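Local coordinates for protein glycerophosphodiester phosphodiesterase (Parabacteroides distasonis, PDB 3NO3) that belongs to the glycerophosphodiester phosphodiesterase family of TIM-barrel proteins and binds a magnesium ion at the mouth of its barrel, at residues Ile8-Tyr13 / Phe220-Leu225; Ser38-His43 / Leu100-Lys105. All blocks are in the same frame, centred on the assembly; numbering follows the deposited sequence.

In the fold
Both contacts join neighbouring parallel strands of one curled sheet, the TIM barrel, and their centres lie about 12 Å apart. Contact 1 pairs strand 6-9 with strand 220-223, the first and last strands of the sheet along the chain, and thereby closes the barrel. Contact 2 pairs strand 37-44 with strand 99-104 and falls between the two halves of contact 1 in sequence. Strands 6-9 and 37-44 are themselves neighbours, so the contacts abut: Ala9 O lies 3.0 Å from Glu39 N, and Arg11 N lies 3.0 Å from Glu39 OE1. The His10 side chain of contact 1 comes within about 4 Å of the magnesium ion that contact 2 holds through three carboxylates.

Contact 1: Ile8-Tyr13 / Phe220-Leu225; sequences IAHRGY and FITTDL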
loop_
_atom_site.group_PDB
_atom_site.type_symbol
_atom_site.label_atom_id
_atom_site.label_comp_id
_atom_site.label_asym_id
_atom_site.label_seq_id
_atom_site.Cartn_x
_atom_site.Cartn_y
_atom_site.Cartn_z
ATOM N N ILE A 8 2.252 -9.027 -0.753
ATOM C CA ILE A 8 1.535 -7.831 -1.197
ATOM C C ILE A 8 1.934 -7.500 -2.645
ATOM O O ILE A 8 3.114 -7.260 -2.941
ATOM C CB ILE A 8 1.806 -6.638 -0.264
ATOM C CG1 ILE A 8 1.143 -6.900 1.080
ATOM C CG2 ILE A 8 1.299 -5.310 -0.871
ATOM C CD1 ILE A 8 1.632 -6.044 2.222
ATOM N N ALA A 9 0.939 -7.504 -3.539
ATOM C CA ALA A 9 1.091 -7.096 -4.923
ATOM C C ALA A 9 1.134 -5.582 -5.020
ATOM O O ALA A 9 0.083 -4.906 -4.945
ATOM C CB ALA A 9 -0.059 -7.653 -5.782
ATOM N N HIS A 10 2.350 -5.055 -5.188
ATOM C CA HIS A 10 2.621 -3.629 -5.337
ATOM C C HIS A 10 1.887 -3.102 -6.580
ATOM O O HIS A 10 2.131 -3.620 -7.686
ATOM C CB HIS A 10 4.138 -3.432 -5.567
ATOM C CG HIS A 10 4.582 -1.996 -5.544
ATOM N ND1 HIS A 10 5.324 -1.416 -6.558
ATOM C CD2 HIS A 10 4.469 -1.057 -4.569
ATOM C CE1 HIS A 10 5.626 -0.177 -6.207
ATOM N NE2 HIS A 10 5.090 0.077 -5.024
ATOM N N ARG A 11 1.013 -2.102 -6.390
ATOM C CA ARG A 11 0.158 -1.513 -7.473
ATOM C C ARG A 11 -0.807 -2.541 -8.094
ATOM O O ARG A 11 -1.228 -2.387 -9.233
ATOM C CB ARG A 11 1.005 -0.805 -8.544
ATOM C CG ARG A 11 1.914 0.269 -7.914
ATOM C CD ARG A 11 2.849 0.959 -8.850
ATOM N NE ARG A 11 3.812 1.756 -8.084
ATOM C CZ ARG A 11 4.816 2.478 -8.615
ATOM N NH1 ARG A 11 5.001 2.584 -9.923
ATOM N NH2 ARG A 11 5.618 3.138 -7.823
ATOM N N GLY A 12 -1.121 -3.584 -7.334
ATOM C CA GLY A 12 -1.836 -4.752 -7.817
ATOM C C GLY A 12 -0.979 -5.636 -8.670
ATOM O O GLY A 12 0.204 -5.362 -8.886
ATOM N N TYR A 13 -1.566 -6.721 -9.166
ATOM C CA TYR A 13 -0.788 -7.588 -10.037
ATOM C C TYR A 13 -0.846 -6.998 -11.438
ATOM O O TYR A 13 -1.758 -7.283 -12.210
ATOM C CB TYR A 13 -1.248 -9.041 -10.017
ATOM C CG TYR A 13 -0.360 -10.054 -10.733
ATOM C CD1 TYR A 13 0.968 -9.788 -11.104
ATOM C CD2 TYR A 13 -0.840 -11.333 -10.983
ATOM C CE1 TYR A 13 1.757 -10.734 -11.712
ATOM C CE2 TYR A 13 -0.036 -12.299 -11.589
ATOM C CZ TYR A 13 1.266 -11.989 -11.947
ATOM O OH TYR A 13 2.064 -12.940 -12.534
ATOM N N PHE A 220 5.565 -9.037 5.758
ATOM C CA PHE A 220 5.099 -8.831 4.375
ATOM C C PHE A 220 6.242 -8.498 3.440
ATOM O O PHE A 220 7.203 -7.852 3.839
ATOM C CB PHE A 220 4.057 -7.711 4.321
ATOM C CG PHE A 220 2.903 -7.882 5.278
ATOM C CD1 PHE A 220 1.957 -8.856 5.061
ATOM C CD2 PHE A 220 2.739 -7.031 6.396
ATOM C CE1 PHE A 220 0.885 -9.020 5.957
ATOM C CE2 PHE A 220 1.676 -7.186 7.256
ATOM C CZ PHE A 220 0.763 -8.183 7.057
ATOM N N ILE A 221 6.132 -8.972 2.202
ATOM C CA ILE A 221 6.960 -8.530 1.098
ATOM C C ILE A 221 6.051 -7.835 0.059
ATOM O O ILE A 221 5.083 -8.448 -0.398
ATOM C CB ILE A 221 7.679 -9.685 0.445
ATOM C CG1 ILE A 221 8.868 -10.167 1.310
ATOM C CG2 ILE A 221 8.224 -9.281 -0.931
ATOM C CD1 ILE A 221 9.508 -11.460 0.727
ATOM N N THR A 222 6.387 -6.594 -0.292
ATOM C CA THR A 222 5.704 -5.804 -1.319
ATOM C C THR A 222 6.525 -5.937 -2.580
ATOM O O THR A 222 7.720 -5.620 -2.590
ATOM C CB THR A 222 5.531 -4.323 -0.903
ATOM O OG1 THR A 222 4.669 -4.268 0.228
ATOM C CG2 THR A 222 4.905 -3.470 -2.049
ATOM N N THR A 223 5.914 -6.441 -3.643
ATOM C CA THR A 223 6.675 -6.846 -4.832
ATOM C C THR A 223 5.901 -6.608 -6.125
ATOM O O THR A 223 4.672 -6.689 -6.131
ATOM C CB THR A 223 7.054 -8.366 -4.742
ATOM O OG1 THR A 223 7.758 -8.774 -5.931
ATOM C CG2 THR A 223 5.815 -9.231 -4.563
ATOM N N ASP A 224 6.644 -6.355 -7.210
ATOM C CA ASP A 224 6.080 -6.369 -8.588
ATOM C C ASP A 224 6.038 -7.756 -9.228
ATOM O O ASP A 224 5.542 -7.862 -10.347
ATOM C CB ASP A 224 6.854 -5.419 -9.520
ATOM C CG ASP A 224 6.731 -3.937 -9.113
ATOM O OD1 ASP A 224 5.695 -3.533 -8.525
ATOM O OD2 ASP A 224 7.677 -3.171 -9.417
ATOM N N LEU A 225 6.585 -8.783 -8.571
ATOM C CA LEU A 225 6.555 -10.181 -9.066
ATOM C C LEU A 225 5.939 -11.088 -7.992
ATOM O O LEU A 225 6.619 -11.958 -7.459
ATOM C CB LEU A 225 7.981 -10.640 -9.443
ATOM C CG LEU A 225 8.673 -9.875 -10.597
ATOM C CD1 LEU A 225 10.167 -10.306 -10.774
ATOM C CD2 LEU A 225 7.957 -10.077 -11.914
HETATM O O HOH W 1 6.857 -0.545 -9.350
HETATM O O HOH W 2 2.572 -6.584 -8.064
#
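Ile8 and Thr222 face each other in parallel strands, and three backbone bonds tie the two segments together. Ile8 N donates to Ile221 O (2.9 Å), Ile8 O accepts from Thr223 N, and His10 N, just past the end of strand 6-9, donates to Thr223 O. The chain turns here, in a type II turn from Ala9 to Gly12, closed by a bond from Gly12 N to Ala9 O. At the other end of the contact, Ile8 CD1 packs on Phe220 CB at 3.6 Å, near the base of the ring. The methyl CG2 of Thr222 rests against His10 CD2 at 3.5 Å, while its hydroxyl bonds to Asn200 of the adjacent strand 198-202. His10 CG is anti to the backbone N (chi1 -172°), which lays the imidazole alongside the Asp224 side chain. There ND1 donates to the syn side of Asp224 OD1 (2.9 Å); the oxygen lies in the ring plane, although ring and carboxylate are turned 36° apart. Trp14 NE1 also bonds OD1, and a water oxygen lies 2.8 Å from Asp224 OD2, to which it donates. The other ring nitrogen, NE2, hydrogen-bonds a glycerol molecule. Thr223 OG1 accepts from Leu225 N in an ST turn just before helix 226-236 and is also hydrogen-bonded to Val204 O. The pairing closes a TIM barrel, with a histidine-carboxylate pair at the C-terminal ends of its strands.

Contact 2: Ser38-His43 / Leu100-Lys105; sequences SEFDVH and LIFELK. With MG (magnesium ion), chain B.
Glu103 OE1 binds the magnesium ion at 2.0 Å, and Glu39 OE2 and Asp41 OD1 join it from the neighbouring strand, each at 2.1 Å. The three carboxylates stand on one face of a parallel pair of TIM-barrel strands, and two waters and an atom from elsewhere complete six ligands. Their bound oxygens crowd together, Asp41 OD1 lying 2.9 Å from Glu103 OE1, an approach that the shared cation probably makes tolerable. The carboxylate planes of Asp41 and Glu103 are almost perpendicular, 86° apart. Glu103 reaches the metal with an extended chain, whereas Glu39 bends at chi2 (-98°) to bring OE2 round to the ion. One metal-bound water donates to both Glu39 OE1 and Asp41 OD2, bridging the carboxylate oxygens that do not bind the ion. These same oxygens are further fixed by Arg11 N on Glu39 OE1 and Asn22 ND2 on Asp41 OD2, a second shell that probably helps orient the ligands.

Beneath the site, five backbone bonds alternate between the strands, from Ile101 N to Ser38 O at one end to Lys105 N to Val42 O at the other. The opposite face carries mainly apolar side chains, Phe40, Val42, Leu100, Phe102 and Leu104. Phe40 and Phe102 meet obliquely, CE1 of Phe40 lying 3.8 Å from CD2 of Phe102, and helices 85-94 and 110-126 pack against this layer. Val42 CG2 sits over one face of the Phe102 ring, 3.6 Å from CE1, while Tyr135 meets that ring edge-to-face. His43 ND1 is bonded to Gln64 NE2. Lys105 carries its amine to His54 O, and on the way its CG passes over the face of the His43 ring, 3.5 Å from His43 NE2.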
loop_
_atom_site.group_PDB
_atom_site.type_symbol
_atom_site.label_atom_id
_atom_site.label_comp_id
_atom_site.label_asym_id
_atom_site.label_seq_id
_atom_site.Cartn_x
_atom_site.Cartn_y
_atom_site.Cartn_z
ATOM N N SER A 38 -3.327 -6.266 -1.902
ATOM C CA SER A 38 -3.149 -5.475 -3.111
ATOM C C SER A 38 -2.954 -4.016 -2.701
ATOM O O SER A 38 -3.824 -3.422 -2.049
ATOM C CB SER A 38 -4.351 -5.614 -4.042
ATOM O OG SER A 38 -3.983 -5.317 -5.394
ATOM N N GLU A 39 -1.807 -3.452 -3.090
ATOM C CA GLU A 39 -1.436 -2.070 -2.777
ATOM C C GLU A 39 -1.828 -1.134 -3.918
ATOM O O GLU A 39 -1.815 -1.514 -5.112
ATOM C CB GLU A 39 0.057 -1.991 -2.467
ATOM C CG GLU A 39 0.539 -0.634 -1.976
ATOM C CD GLU A 39 1.174 0.261 -3.028
ATOM O OE1 GLU A 39 1.213 -0.043 -4.252
ATOM O OE2 GLU A 39 1.759 1.306 -2.604
ATOM N N PHE A 40 -2.214 0.075 -3.523
ATOM C CA PHE A 40 -2.587 1.105 -4.469
ATOM C C PHE A 40 -2.342 2.503 -3.890
ATOM O O PHE A 40 -2.325 2.669 -2.667
ATOM C CB PHE A 40 -4.047 0.867 -4.937
ATOM C CG PHE A 40 -5.027 0.842 -3.827
ATOM C CD1 PHE A 40 -5.637 2.010 -3.401
ATOM C CD2 PHE A 40 -5.341 -0.344 -3.175
ATOM C CE1 PHE A 40 -6.536 1.976 -2.353
ATOM C CE2 PHE A 40 -6.241 -0.367 -2.132
ATOM C CZ PHE A 40 -6.838 0.803 -1.725
ATOM N N ASP A 41 -2.151 3.487 -4.790
ATOM C CA ASP A 41 -1.754 4.828 -4.425
ATOM C C ASP A 41 -2.889 5.824 -4.633
ATOM O O ASP A 41 -3.543 5.820 -5.674
ATOM C CB ASP A 41 -0.559 5.236 -5.258
ATOM C CG ASP A 41 0.543 4.238 -5.180
ATOM O OD1 ASP A 41 1.062 4.043 -4.059
ATOM O OD2 ASP A 41 0.954 3.652 -6.206
ATOM N N VAL A 42 -3.122 6.676 -3.644
ATOM C CA VAL A 42 -4.301 7.559 -3.636
ATOM C C VAL A 42 -3.902 9.043 -3.519
ATOM O O VAL A 42 -3.085 9.390 -2.676
ATOM C CB VAL A 42 -5.242 7.165 -2.522
ATOM C CG1 VAL A 42 -6.540 8.088 -2.526
ATOM C CG2 VAL A 42 -5.603 5.652 -2.628
ATOM N N HIS A 43 -4.488 9.889 -4.385
ATOM C CA HIS A 43 -4.389 11.354 -4.315
ATOM C C HIS A 43 -5.789 11.976 -4.161
ATOM O O HIS A 43 -6.777 11.432 -4.659
ATOM C CB HIS A 43 -3.884 11.937 -5.613
ATOM C CG HIS A 43 -2.546 11.468 -6.057
ATOM N ND1 HIS A 43 -1.409 12.217 -5.874
ATOM C CD2 HIS A 43 -2.179 10.388 -6.788
ATOM C CE1 HIS A 43 -0.384 11.583 -6.415
ATOM N NE2 HIS A 43 -0.821 10.464 -6.965
ATOM N N LEU A 100 -6.597 -4.644 1.580
ATOM C CA LEU A 100 -6.393 -3.433 0.800
ATOM C C LEU A 100 -5.287 -2.616 1.449
ATOM O O LEU A 100 -5.434 -2.176 2.571
ATOM C CB LEU A 100 -7.718 -2.675 0.690
ATOM C CG LEU A 100 -8.876 -3.516 0.100
ATOM C CD1 LEU A 100 -10.073 -2.641 -0.045
ATOM C CD2 LEU A 100 -8.478 -4.134 -1.304
ATOM N N ILE A 101 -4.153 -2.475 0.756
ATOM C CA ILE A 101 -2.992 -1.762 1.261
ATOM C C ILE A 101 -3.000 -0.371 0.608
ATOM O O ILE A 101 -2.590 -0.201 -0.514
ATOM C CB ILE A 101 -1.660 -2.523 1.015
ATOM C CG1 ILE A 101 -1.745 -3.991 1.487
ATOM C CG2 ILE A 101 -0.531 -1.806 1.714
ATOM C CD1 ILE A 101 -2.130 -4.218 2.957
ATOM N N PHE A 102 -3.512 0.617 1.339
ATOM C CA PHE A 102 -3.935 1.911 0.825
ATOM C C PHE A 102 -2.786 2.852 1.108
ATOM O O PHE A 102 -2.581 3.214 2.264
ATOM C CB PHE A 102 -5.200 2.284 1.628
ATOM C CG PHE A 102 -5.933 3.562 1.235
ATOM C CD1 PHE A 102 -5.335 4.835 1.215
ATOM C CD2 PHE A 102 -7.303 3.500 1.019
ATOM C CE1 PHE A 102 -6.067 5.965 0.934
ATOM C CE2 PHE A 102 -8.037 4.626 0.726
ATOM C CZ PHE A 102 -7.431 5.849 0.672
ATOM N N GLU A 103 -2.027 3.222 0.078
ATOM C CA GLU A 103 -1.028 4.272 0.211
ATOM C C GLU A 103 -1.659 5.646 -0.041
ATOM O O GLU A 103 -2.068 5.935 -1.174
ATOM C CB GLU A 103 0.188 4.074 -0.700
ATOM C CG GLU A 103 1.211 5.182 -0.437
ATOM C CD GLU A 103 2.526 5.072 -1.204
ATOM O OE1 GLU A 103 2.870 4.000 -1.756
ATOM O OE2 GLU A 103 3.257 6.074 -1.188
ATOM N N LEU A 104 -1.713 6.501 0.973
ATOM C CA LEU A 104 -2.069 7.913 0.705
ATOM C C LEU A 104 -0.777 8.638 0.290
ATOM O O LEU A 104 0.205 8.694 1.060
ATOM C CB LEU A 104 -2.708 8.615 1.897
ATOM C CG LEU A 104 -3.315 9.990 1.655
ATOM C CD1 LEU A 104 -4.469 9.942 0.555
ATOM C CD2 LEU A 104 -3.795 10.613 3.016
ATOM N N LYS A 105 -0.790 9.203 -0.907
ATOM C CA LYS A 105 0.336 10.014 -1.410
ATOM C C LYS A 105 0.481 11.279 -0.602
ATOM O O LYS A 105 -0.484 11.747 0.023
ATOM C CB LYS A 105 0.108 10.365 -2.863
ATOM C CG LYS A 105 0.076 9.149 -3.812
ATOM C CD LYS A 105 1.443 8.465 -3.989
ATOM C CE LYS A 105 2.545 9.380 -4.588
ATOM N NZ LYS A 105 3.631 8.530 -5.184
HETATM MG MG MG B . 2.737 2.964 -3.460
HETATM O O HOH W 3 2.659 1.924 -5.345
HETATM O O HOH W 4 3.965 4.375 -4.502
#